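Local coordinates for protein GNA33 (Neisseria gonorrhoeae FA 1090, PDB 2G5D) that probably cleaves the beta-1,4 linkage between N-acetylmuramic acid and N-acetylglucosamine in peptidoglycan as a lytic transglycosylase, leaving a 1,6-anhydro bond, at residues 330-335 with 371-376. Numbering follows the deposited sequence.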
loop_
_atom_site.group_PDB
_atom_site.type_symbol
_atom_site.label_atom_id
_atom_site.label_comp_id
_atom_site.label_asym_id
_atom_site.label_seq_id
_atom_site.Cartn_x
_atom_site.Cartn_y
_atom_site.Cartn_z
ATOM N N LEU A 330 -1.517 -6.107 5.950
ATOM C CA LEU A 330 -2.239 -7.019 6.841
ATOM C C LEU A 330 -2.788 -8.258 6.103
ATOM O O LEU A 330 -3.182 -9.265 6.730
ATOM C CB LEU A 330 -3.353 -6.255 7.584
ATOM C CG LEU A 330 -4.287 -6.880 8.636
ATOM C CD1 LEU A 330 -3.531 -7.687 9.695
ATOM C CD2 LEU A 330 -5.158 -5.783 9.295
ATOM N N GLY A 331 -2.810 -8.189 4.773
ATOM C CA GLY A 331 -3.230 -9.337 3.958
ATOM C C GLY A 331 -4.729 -9.342 3.733
ATOM O O GLY A 331 -5.307 -10.364 3.329
ATOM N N THR A 332 -5.354 -8.196 4.014
ATOM C CA THR A 332 -6.805 -8.031 3.919
ATOM C C THR A 332 -7.173 -6.865 2.986
ATOM O O THR A 332 -6.379 -5.929 2.814
ATOM C CB THR A 332 -7.484 -7.839 5.329
ATOM O OG1 THR A 332 -6.945 -6.676 5.984
ATOM C CG2 THR A 332 -7.282 -9.084 6.202
ATOM N N PRO A 333 -8.368 -6.930 2.358
ATOM C CA PRO A 333 -8.814 -5.864 1.443
ATOM C C PRO A 333 -9.112 -4.471 2.077
ATOM O O PRO A 333 -9.891 -4.351 3.031
ATOM C CB PRO A 333 -10.063 -6.479 0.781
ATOM C CG PRO A 333 -10.555 -7.524 1.748
ATOM C CD PRO A 333 -9.329 -8.059 2.421
ATOM N N LEU A 334 -8.515 -3.413 1.528
ATOM C CA LEU A 334 -8.663 -2.090 2.125
ATOM C C LEU A 334 -9.984 -1.416 1.727
ATOM O O LEU A 334 -10.442 -1.529 0.570
ATOM C CB LEU A 334 -7.473 -1.187 1.752
ATOM C CG LEU A 334 -6.059 -1.719 2.010
ATOM C CD1 LEU A 334 -4.992 -0.781 1.435
ATOM C CD2 LEU A 334 -5.842 -1.938 3.488
ATOM N N MET A 335 -10.596 -0.732 2.694
ATOM C CA MET A 335 -11.829 -0.013 2.484
ATOM C C MET A 335 -11.495 1.446 2.254
ATOM O O MET A 335 -10.853 2.082 3.096
ATOM C CB MET A 335 -12.726 -0.158 3.711
ATOM C CG MET A 335 -14.099 0.454 3.592
ATOM S SD MET A 335 -14.942 0.369 5.176
ATOM C CE MET A 335 -16.255 1.547 4.949
ATOM N N MET A 371 -8.428 2.447 9.919
ATOM C CA MET A 371 -7.678 1.276 10.348
ATOM C C MET A 371 -6.310 1.253 9.676
ATOM O O MET A 371 -6.192 1.448 8.470
ATOM C CB MET A 371 -8.468 -0.007 10.066
ATOM C CG MET A 371 -9.907 0.015 10.634
ATOM S SD MET A 371 -9.991 0.015 12.441
ATOM C CE MET A 371 -11.110 1.400 12.629
ATOM N N ALA A 372 -5.281 1.039 10.494
ATOM C CA ALA A 372 -3.892 0.985 10.058
ATOM C C ALA A 372 -3.570 -0.441 9.622
ATOM O O ALA A 372 -3.137 -1.287 10.429
ATOM C CB ALA A 372 -2.994 1.418 11.187
ATOM N N GLN A 373 -3.815 -0.717 8.349
ATOM C CA GLN A 373 -3.832 -2.087 7.846
ATOM C C GLN A 373 -2.817 -2.308 6.723
ATOM O O GLN A 373 -2.758 -3.386 6.112
ATOM C CB GLN A 373 -5.235 -2.418 7.365
ATOM C CG GLN A 373 -6.282 -2.501 8.466
ATOM C CD GLN A 373 -7.676 -2.682 7.902
ATOM O OE1 GLN A 373 -7.902 -2.422 6.729
ATOM N NE2 GLN A 373 -8.619 -3.121 8.738
ATOM N N ASP A 374 -2.001 -1.288 6.463
ATOM C CA ASP A 374 -1.046 -1.330 5.373
ATOM C C ASP A 374 0.237 -0.587 5.746
ATOM O O ASP A 374 0.269 0.165 6.731
ATOM C CB ASP A 374 -1.691 -0.732 4.126
ATOM C CG ASP A 374 -1.054 -1.231 2.813
ATOM O OD1 ASP A 374 -1.331 -0.603 1.779
ATOM O OD2 ASP A 374 -0.285 -2.228 2.806
ATOM N N THR A 375 1.277 -0.824 4.947
ATOM C CA THR A 375 2.600 -0.226 5.067
ATOM C C THR A 375 3.079 0.221 3.680
ATOM O O THR A 375 2.586 -0.268 2.669
ATOM C CB THR A 375 3.633 -1.257 5.576
ATOM O OG1 THR A 375 3.656 -2.379 4.689
ATOM C CG2 THR A 375 3.308 -1.747 6.957
ATOM N N GLY A 376 4.047 1.137 3.629
ATOM C CA GLY A 376 4.759 1.449 2.376
ATOM C C GLY A 376 6.253 1.625 2.612
ATOM O O GLY A 376 6.668 1.887 3.738
HETATM O O HOH W 1 -4.331 -5.131 4.530
HETATM O O HOH W 2 -9.990 -1.353 5.526
#
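L330 and L334 hold the side chain of Q373 between them, the loop 330-335 running past strand 365-375 of the 3D domain, whose family belongs to the double-psi beta-barrel clan. With CG anti to its backbone N (chi1 -178°), L330 reaches across the aliphatic part of Q373, and L330 CD2 lies 3.6 Å from Q373 CG. L334 lies alongside the same glutamine but runs in the opposite direction, its CD2 beside both Q373 OE1 and Q373 CB, 4.0 Å from the latter. The side chains of L334 and D374 cross at about a right angle, bringing L334 CD1 3.7 Å from D374 OD1. The backbone adds one direct hydrogen bond, L330 N to Q373 O at 3.0 Å (N-H...O 154°). Q373 O also accepts from a water that donates to T332 O, 2.8 Å from each oxygen. Extended beyond CG, Q373 carries its amide to a second water, 2.6 Å from Q373 OE1, which in turn accepts from M335 N; Q373 NE2 donates a hydrogen bond to S64 O of helix 58-72. D374 OD2 accepts from A329 N. The glutamine thus packs its methylenes on L330 and spends both amide ends on polar partners, joining loop, strand and helix with its buried polar group satisfied.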